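Local coordinates for fructose-2,6-bisphosphatase TIGAR B (Danio rerio, PDB 3E9D), which probably hydrolyses fructose-2,6-bisphosphate to fructose 6-phosphate and phosphate, thereby acting as a negative regulator of glycolysis, at residues 82-87 with 133-138; 88-93 with 126-131. All coordinates share one frame; numbering follows the deposited sequence.

Contact 1 (82-87 with 133-138); sequences ILDPLL and KMFLKS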
ATOM      1  N   ILE A  82      12.114   4.362  -5.668  1.00 24.30           N
ATOM      2  CA  ILE A  82      12.855   3.151  -5.279  1.00 23.32           C
ATOM      3  C   ILE A  82      12.020   1.913  -5.607  1.00 23.30           C
ATOM      4  O   ILE A  82      10.908   1.752  -5.098  1.00 21.87           O
ATOM      5  CB  ILE A  82      13.189   3.137  -3.739  1.00 24.03           C
ATOM      6  CG1 ILE A  82      13.932   4.403  -3.297  1.00 23.68           C
ATOM      7  CG2 ILE A  82      13.941   1.867  -3.320  1.00 22.84           C
ATOM      8  CD1 ILE A  82      15.276   4.573  -3.902  1.00 28.43           C
ATOM      9  N   LEU A  83      12.555   1.044  -6.460  1.00 22.34           N
ATOM     10  CA  LEU A  83      11.889  -0.218  -6.767  1.00 23.08           C
ATOM     11  C   LEU A  83      12.199  -1.217  -5.663  1.00 22.70           C
ATOM     12  O   LEU A  83      13.365  -1.422  -5.324  1.00 23.49           O
ATOM     13  CB  LEU A  83      12.358  -0.746  -8.121  1.00 23.52           C
ATOM     14  CG  LEU A  83      11.707  -0.186  -9.408  1.00 25.63           C
ATOM     15  CD1 LEU A  83      11.335   1.279  -9.341  1.00 26.40           C
ATOM     16  CD2 LEU A  83      12.597  -0.461 -10.619  1.00 26.11           C
ATOM     17  N   ASP A  84      11.172  -1.809  -5.068  1.00 21.77           N
ATOM     18  CA  ASP A  84      11.393  -2.822  -4.050  1.00 21.61           C
ATOM     19  C   ASP A  84      10.565  -4.063  -4.355  1.00 20.89           C
ATOM     20  O   ASP A  84       9.345  -4.031  -4.240  1.00 20.53           O
ATOM     21  CB  ASP A  84      11.101  -2.296  -2.632  1.00 22.07           C
ATOM     22  CG  ASP A  84      11.630  -3.246  -1.526  1.00 25.12           C
ATOM     23  OD1 ASP A  84      11.850  -4.463  -1.807  1.00 23.46           O
ATOM     24  OD2 ASP A  84      11.819  -2.779  -0.368  1.00 27.74           O
ATOM     25  N   PRO A  85      11.236  -5.172  -4.733  1.00 20.78           N
ATOM     26  CA  PRO A  85      10.543  -6.413  -5.046  1.00 19.95           C
ATOM     27  C   PRO A  85       9.704  -6.951  -3.880  1.00 18.77           C
ATOM     28  O   PRO A  85       8.800  -7.747  -4.113  1.00 18.12           O
ATOM     29  CB  PRO A  85      11.682  -7.382  -5.362  1.00 20.56           C
ATOM     30  CG  PRO A  85      12.824  -6.498  -5.781  1.00 21.94           C
ATOM     31  CD  PRO A  85      12.703  -5.315  -4.875  1.00 20.95           C
ATOM     32  N   LEU A  86       9.968  -6.510  -2.644  1.00 17.28           N
ATOM     33  CA  LEU A  86       9.139  -6.957  -1.522  1.00 16.84           C
ATOM     34  C   LEU A  86       7.684  -6.484  -1.648  1.00 17.37           C
ATOM     35  O   LEU A  86       6.784  -7.064  -1.035  1.00 16.60           O
ATOM     36  CB  LEU A  86       9.742  -6.523  -0.166  1.00 17.45           C
ATOM     37  CG  LEU A  86      11.026  -7.207   0.333  1.00 15.85           C
ATOM     38  CD1 LEU A  86      11.648  -6.408   1.524  1.00 15.88           C
ATOM     39  CD2 LEU A  86      10.730  -8.660   0.750  1.00 12.82           C
ATOM     40  N   LEU A  87       7.452  -5.445  -2.457  1.00 17.08           N
ATOM     41  CA  LEU A  87       6.085  -4.955  -2.706  1.00 17.84           C
ATOM     42  C   LEU A  87       5.300  -5.656  -3.833  1.00 17.70           C
ATOM     43  O   LEU A  87       4.185  -5.213  -4.161  1.00 18.48           O
ATOM     44  CB  LEU A  87       6.105  -3.446  -3.002  1.00 16.88           C
ATOM     45  CG  LEU A  87       6.710  -2.541  -1.929  1.00 18.69           C
ATOM     46  CD1 LEU A  87       6.701  -1.076  -2.402  1.00 16.71           C
ATOM     47  CD2 LEU A  87       5.923  -2.691  -0.601  1.00 19.41           C
ATOM     48  N   LYS A 133       6.286  -7.392   6.345  1.00 17.63           N
ATOM     49  CA  LYS A 133       7.061  -7.191   7.587  1.00 18.63           C
ATOM     50  C   LYS A 133       8.512  -6.820   7.283  1.00 18.77           C
ATOM     51  O   LYS A 133       9.089  -5.943   7.940  1.00 19.21           O
ATOM     52  CB  LYS A 133       7.037  -8.437   8.481  1.00 18.96           C
ATOM     53  CG  LYS A 133       5.701  -8.715   9.191  1.00 20.97           C
ATOM     54  CD  LYS A 133       5.849  -9.940  10.101  1.00 23.47           C
ATOM     55  CE  LYS A 133       4.523 -10.622  10.378  1.00 27.65           C
ATOM     56  NZ  LYS A 133       4.741 -12.037  10.887  1.00 28.08           N
ATOM     57  N   MET A 134       9.101  -7.490   6.289  1.00 18.40           N
ATOM     58  CA  MET A 134      10.466  -7.176   5.853  1.00 18.88           C
ATOM     59  C   MET A 134      10.528  -5.790   5.215  1.00 18.20           C
ATOM     60  O   MET A 134      11.484  -5.025   5.423  1.00 17.65           O
ATOM     61  CB  MET A 134      10.992  -8.232   4.874  1.00 18.78           C
ATOM     62  CG  MET A 134      11.184  -9.621   5.497  1.00 23.56           C
ATOM     63  SD  MET A 134      11.491 -10.880   4.203  1.00 34.09           S
ATOM     64  CE  MET A 134      13.010 -10.243   3.455  1.00 31.06           C
ATOM     65  N   PHE A 135       9.503  -5.470   4.440  1.00 17.61           N
ATOM     66  CA  PHE A 135       9.413  -4.147   3.847  1.00 17.62           C
ATOM     67  C   PHE A 135       9.335  -3.069   4.926  1.00 17.24           C
ATOM     68  O   PHE A 135      10.020  -2.046   4.828  1.00 17.64           O
ATOM     69  CB  PHE A 135       8.210  -4.005   2.880  1.00 16.90           C
ATOM     70  CG  PHE A 135       7.999  -2.575   2.421  1.00 17.96           C
ATOM     71  CD1 PHE A 135       8.842  -2.012   1.464  1.00 18.14           C
ATOM     72  CD2 PHE A 135       7.008  -1.780   2.985  1.00 19.85           C
ATOM     73  CE1 PHE A 135       8.684  -0.666   1.054  1.00 18.51           C
ATOM     74  CE2 PHE A 135       6.845  -0.444   2.573  1.00 19.75           C
ATOM     75  CZ  PHE A 135       7.705   0.100   1.604  1.00 17.51           C
ATOM     76  N   LEU A 136       8.493  -3.276   5.934  1.00 17.50           N
ATOM     77  CA  LEU A 136       8.369  -2.309   7.035  1.00 17.99           C
ATOM     78  C   LEU A 136       9.675  -2.072   7.758  1.00 18.30           C
ATOM     79  O   LEU A 136      10.024  -0.936   8.058  1.00 18.03           O
ATOM     80  CB  LEU A 136       7.320  -2.749   8.060  1.00 18.10           C
ATOM     81  CG  LEU A 136       5.847  -2.483   7.775  1.00 19.27           C
ATOM     82  CD1 LEU A 136       5.050  -2.824   9.021  1.00 19.96           C
ATOM     83  CD2 LEU A 136       5.572  -1.046   7.347  1.00 18.44           C
ATOM     84  N   LYS A 137      10.398  -3.155   8.033  1.00 18.77           N
ATOM     85  CA  LYS A 137      11.690  -3.058   8.700  1.00 20.03           C
ATOM     86  C   LYS A 137      12.673  -2.214   7.857  1.00 19.96           C
ATOM     87  O   LYS A 137      13.335  -1.310   8.372  1.00 19.75           O
ATOM     88  CB  LYS A 137      12.225  -4.474   8.984  1.00 20.37           C
ATOM     89  CG  LYS A 137      13.472  -4.510   9.831  1.00 26.22           C
ATOM     90  CD  LYS A 137      13.930  -5.962  10.076  1.00 31.21           C
ATOM     91  CE  LYS A 137      15.287  -5.990  10.777  1.00 36.22           C
ATOM     92  NZ  LYS A 137      16.392  -5.488   9.895  1.00 39.25           N
ATOM     93  N   SER A 138      12.718  -2.480   6.556  1.00 19.78           N
ATOM     94  CA  SER A 138      13.535  -1.713   5.619  1.00 20.27           C
ATOM     95  C   SER A 138      13.090  -0.232   5.521  1.00 20.19           C
ATOM     96  O   SER A 138      13.923   0.692   5.516  1.00 20.37           O
ATOM     97  CB  SER A 138      13.439  -2.396   4.245  1.00 20.86           C
ATOM     98  OG  SER A 138      14.185  -1.714   3.263  1.00 23.37           O
TER
HETATM   99  O   HOH W   1      13.916  -3.315   1.153  1.00 30.16           O
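D84, L86 and L87, on the turn that follows edge strand 81-83 of the mixed sheet, meet M134, F135 and S138 of helix 125-146 in a largely apolar packing of turn against helix, with a polar, water-bridged side. Its centre is a CH-pi contact: L87 CD2 sits 3.6 Å from the centroid of the F135 ring, over the middle of one face and 9° off the ring normal. F135 has CG anti to the backbone N (chi1 172°), which sets CG, and with it the ring, on the side of the turn. A leucine suits this place because its branched end can set one methyl, CD2, over the centre of the ring, and L87 and F135 both also touch M180 of strand 177-182, the second strand inward from 81-83 in the sheet.

L86 meets the helix nearer the surface. Its CD1 lies 3.9 Å from M134 CB, and CD2 is equally far from M134 CE, brought back by the bend at chi3 (61°) of the methionine; the two side chains cross at about a right angle.

D84 organises the turn. Its OD1 accepts the L86 N-H at 2.9 Å, the Asx turn that starts the short 3-10 segment 85-87. The other oxygen, OD2, lies in the plane of the F135 ring, at its edge, 3.6 Å from CD1. A water donates to D84 OD2 at 2.6 Å and lies 2.7 Å from S138 OG, linking the two segments where no direct hydrogen bond does. The carboxylate thus divides its work, one oxygen shaping the turn and the other meeting the ring edge directly, where the C-H bonds would probably suit its negative charge, and S138 through water.

Contact 2 (88-93 with 126-131); sequences RERGFG and EQVKTR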
ATOM      1  N   ARG A  88       5.874  -6.692  -4.450  1.00 17.07           N
ATOM      2  CA  ARG A  88       5.200  -7.416  -5.537  1.00 17.07           C
ATOM      3  C   ARG A  88       3.938  -8.096  -5.049  1.00 17.16           C
ATOM      4  O   ARG A  88       3.797  -8.418  -3.857  1.00 16.52           O
ATOM      5  CB  ARG A  88       6.122  -8.446  -6.221  1.00 17.25           C
ATOM      6  CG  ARG A  88       6.533  -9.656  -5.341  1.00 16.95           C
ATOM      7  CD  ARG A  88       7.744 -10.410  -5.982  1.00 17.32           C
ATOM      8  NE  ARG A  88       8.132 -11.583  -5.197  1.00 17.39           N
ATOM      9  CZ  ARG A  88       8.957 -11.570  -4.148  1.00 18.19           C
ATOM     10  NH1 ARG A  88       9.500 -10.431  -3.709  1.00 17.25           N
ATOM     11  NH2 ARG A  88       9.240 -12.707  -3.524  1.00 18.20           N
ATOM     12  N   GLU A  89       3.035  -8.331  -5.988  1.00 17.30           N
ATOM     13  CA  GLU A  89       1.775  -8.977  -5.704  1.00 17.23           C
ATOM     14  C   GLU A  89       1.989 -10.402  -5.161  1.00 17.94           C
ATOM     15  O   GLU A  89       2.993 -11.044  -5.466  1.00 17.74           O
ATOM     16  CB  GLU A  89       0.937  -9.030  -6.992  1.00 17.31           C
ATOM     17  CG  GLU A  89      -0.468  -9.672  -6.837  1.00 17.73           C
ATOM     18  CD  GLU A  89      -1.320  -9.004  -5.747  1.00 20.27           C
ATOM     19  OE1 GLU A  89      -0.852  -8.909  -4.589  1.00 19.33           O
ATOM     20  OE2 GLU A  89      -2.469  -8.570  -6.042  1.00 20.48           O
ATOM     21  N   ARG A  90       1.034 -10.879  -4.363  1.00 17.77           N
ATOM     22  CA  ARG A  90       0.975 -12.276  -3.988  1.00 18.46           C
ATOM     23  C   ARG A  90       1.159 -13.190  -5.203  1.00 18.82           C
ATOM     24  O   ARG A  90       0.533 -12.989  -6.257  1.00 18.54           O
ATOM     25  CB  ARG A  90      -0.366 -12.569  -3.315  1.00 18.17           C
ATOM     26  CG  ARG A  90      -0.520 -14.018  -2.897  1.00 18.40           C
ATOM     27  CD  ARG A  90      -1.734 -14.179  -1.980  1.00 21.35           C
ATOM     28  NE  ARG A  90      -1.768 -15.544  -1.481  1.00 21.99           N
ATOM     29  CZ  ARG A  90      -2.770 -16.067  -0.791  1.00 23.11           C
ATOM     30  NH1 ARG A  90      -3.846 -15.327  -0.493  1.00 20.85           N
ATOM     31  NH2 ARG A  90      -2.687 -17.332  -0.398  1.00 20.45           N
ATOM     32  N   GLY A  91       2.027 -14.194  -5.062  1.00 19.36           N
ATOM     33  CA  GLY A  91       2.224 -15.165  -6.140  1.00 18.53           C
ATOM     34  C   GLY A  91       1.059 -16.132  -6.221  1.00 18.53           C
ATOM     35  O   GLY A  91       0.602 -16.644  -5.198  1.00 18.50           O
ATOM     36  N   PHE A  92       0.586 -16.400  -7.440  1.00 18.96           N
ATOM     37  CA  PHE A  92      -0.527 -17.341  -7.638  1.00 19.83           C
ATOM     38  C   PHE A  92      -0.139 -18.601  -8.409  1.00 19.04           C
ATOM     39  O   PHE A  92      -1.004 -19.400  -8.727  1.00 18.99           O
ATOM     40  CB  PHE A  92      -1.737 -16.637  -8.300  1.00 20.34           C
ATOM     41  CG  PHE A  92      -2.351 -15.574  -7.421  1.00 23.45           C
ATOM     42  CD1 PHE A  92      -3.075 -15.931  -6.291  1.00 26.04           C
ATOM     43  CD2 PHE A  92      -2.146 -14.229  -7.688  1.00 26.00           C
ATOM     44  CE1 PHE A  92      -3.610 -14.953  -5.454  1.00 28.20           C
ATOM     45  CE2 PHE A  92      -2.689 -13.238  -6.849  1.00 28.45           C
ATOM     46  CZ  PHE A  92      -3.411 -13.599  -5.747  1.00 26.38           C
ATOM     47  N   GLY A  93       1.152 -18.766  -8.717  1.00 18.98           N
ATOM     48  CA  GLY A  93       1.657 -20.032  -9.276  1.00 18.88           C
ATOM     49  C   GLY A  93       0.889 -20.424 -10.522  1.00 18.63           C
ATOM     50  O   GLY A  93       0.665 -19.586 -11.415  1.00 18.40           O
ATOM     51  N   GLU A 126       0.745 -16.083   4.908  1.00 20.95           N
ATOM     52  CA  GLU A 126       1.860 -15.774   5.824  1.00 21.40           C
ATOM     53  C   GLU A 126       3.144 -15.372   5.096  1.00 20.54           C
ATOM     54  O   GLU A 126       3.893 -14.529   5.588  1.00 20.54           O
ATOM     55  CB  GLU A 126       2.151 -16.940   6.781  1.00 21.89           C
ATOM     56  CG  GLU A 126       1.221 -16.997   8.001  1.00 27.42           C
ATOM     57  CD  GLU A 126       1.172 -15.685   8.797  1.00 32.80           C
ATOM     58  OE1 GLU A 126       2.223 -15.238   9.315  1.00 34.84           O
ATOM     59  OE2 GLU A 126       0.073 -15.095   8.902  1.00 37.43           O
ATOM     60  N   GLN A 127       3.396 -15.990   3.939  1.00 19.31           N
ATOM     61  CA  GLN A 127       4.539 -15.625   3.105  1.00 19.16           C
ATOM     62  C   GLN A 127       4.418 -14.185   2.592  1.00 18.15           C
ATOM     63  O   GLN A 127       5.369 -13.428   2.636  1.00 18.04           O
ATOM     64  CB  GLN A 127       4.683 -16.606   1.929  1.00 18.80           C
ATOM     65  CG  GLN A 127       5.277 -17.951   2.336  1.00 21.17           C
ATOM     66  CD  GLN A 127       5.354 -18.937   1.164  1.00 23.29           C
ATOM     67  OE1 GLN A 127       4.372 -19.165   0.457  1.00 21.44           O
ATOM     68  NE2 GLN A 127       6.531 -19.517   0.962  1.00 23.57           N
ATOM     69  N   VAL A 128       3.242 -13.808   2.111  1.00 18.21           N
ATOM     70  CA  VAL A 128       3.012 -12.415   1.713  1.00 18.59           C
ATOM     71  C   VAL A 128       3.201 -11.457   2.904  1.00 18.60           C
ATOM     72  O   VAL A 128       3.856 -10.420   2.785  1.00 18.90           O
ATOM     73  CB  VAL A 128       1.620 -12.217   1.057  1.00 18.34           C
ATOM     74  CG1 VAL A 128       1.441 -10.746   0.628  1.00 18.99           C
ATOM     75  CG2 VAL A 128       1.457 -13.133  -0.123  1.00 17.03           C
ATOM     76  N   LYS A 129       2.627 -11.802   4.053  1.00 19.49           N
ATOM     77  CA  LYS A 129       2.752 -10.960   5.246  1.00 19.44           C
ATOM     78  C   LYS A 129       4.205 -10.801   5.718  1.00 19.73           C
ATOM     79  O   LYS A 129       4.622  -9.701   6.120  1.00 19.18           O
ATOM     80  CB  LYS A 129       1.883 -11.505   6.380  1.00 20.31           C
ATOM     81  CG  LYS A 129       1.808 -10.575   7.595  1.00 22.47           C
ATOM     82  CD  LYS A 129       1.208 -11.293   8.823  1.00 27.96           C
ATOM     83  CE  LYS A 129      -0.260 -11.608   8.628  1.00 28.87           C
ATOM     84  NZ  LYS A 129      -0.887 -12.153   9.886  1.00 30.64           N
ATOM     85  N   THR A 130       4.967 -11.901   5.685  1.00 18.74           N
ATOM     86  CA  THR A 130       6.396 -11.835   5.966  1.00 19.29           C
ATOM     87  C   THR A 130       7.120 -10.826   5.057  1.00 18.43           C
ATOM     88  O   THR A 130       7.962 -10.068   5.531  1.00 18.17           O
ATOM     89  CB  THR A 130       7.034 -13.240   5.873  1.00 19.48           C
ATOM     90  OG1 THR A 130       6.458 -14.059   6.903  1.00 22.80           O
ATOM     91  CG2 THR A 130       8.552 -13.193   6.034  1.00 19.05           C
ATOM     92  N   ARG A 131       6.772 -10.801   3.768  1.00 17.44           N
ATOM     93  CA  ARG A 131       7.340  -9.802   2.844  1.00 17.30           C
ATOM     94  C   ARG A 131       7.033  -8.358   3.262  1.00 16.85           C
ATOM     95  O   ARG A 131       7.920  -7.489   3.242  1.00 16.49           O
ATOM     96  CB  ARG A 131       6.866 -10.043   1.403  1.00 17.31           C
ATOM     97  CG  ARG A 131       7.491 -11.287   0.760  1.00 17.29           C
ATOM     98  CD  ARG A 131       7.397 -11.213  -0.759  1.00 17.74           C
ATOM     99  NE  ARG A 131       6.065 -11.516  -1.315  1.00 17.03           N
ATOM    100  CZ  ARG A 131       5.262 -10.622  -1.892  1.00 17.34           C
ATOM    101  NH1 ARG A 131       5.608  -9.335  -1.962  1.00 16.73           N
ATOM    102  NH2 ARG A 131       4.118 -11.015  -2.426  1.00 18.25           N
TER
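R131 reaches from helix 125-146 to the backbone of R88 and fixes it end-on: NH1 and NH2 both donate to R88 O, at 2.8 and 3.0 Å. The carbonyl oxygen lies in the guanidinium plane, while NH1 and NH2 approach from the same face of the carbonyl plane. Packing is tight here. R88 CG lies between its backbone N and carbonyl carbon (chi1 67°), which brings it over one face of the R131 guanidinium, 3.5 Å from NH1. The two guanidiniums stack with planes 24° apart, R131 CD lying over one face of that of R88, offset toward the rim. Such a stack of like charges is probably eased by E123, which salt-bridges R131 NE, and by P85 O, which accepts from R88 NH1.

The peptide held this way leads straight into E89, the inferred proton donor/acceptor of this histidine phosphatase, whose OE1 takes the R90 N-H at 2.7 Å. An alanine in place of R131 would take both guanidinium donors from R88 O and would probably leave E123 OE2 without its charged mate, letting the backbone beside E89 shift.

The fit is looser at partly exposed R90. A single methyl, CG2 of V128, itself buried against helix 184-197, touches its aliphatic part, 3.5 Å from CG, and the extended arginine carries its NE onward to E123 O.

In the fold
From the N terminus, the chain runs through strand 2-10, helices 15-18 and 33-45, strand 53-56 and helix 60-71 before edge strand 81-83, which is parallel to 53-56. Residues 82-87 open the loop that contact 1 closes; 88-93 follow directly and open the one closed by contact 2. The chain then goes through helix 100-110 and returns in helix 125-146, where 126-131 comes first and 133-138 next, so contact 2 is nested inside contact 1. One helix therefore meets both the turn after the edge strand and the loop carrying E89. A weak hydrogen bond joins R131 NH1 to L86 O, so the two contacts adjoin, near the inferred catalytic residues E89 and H183.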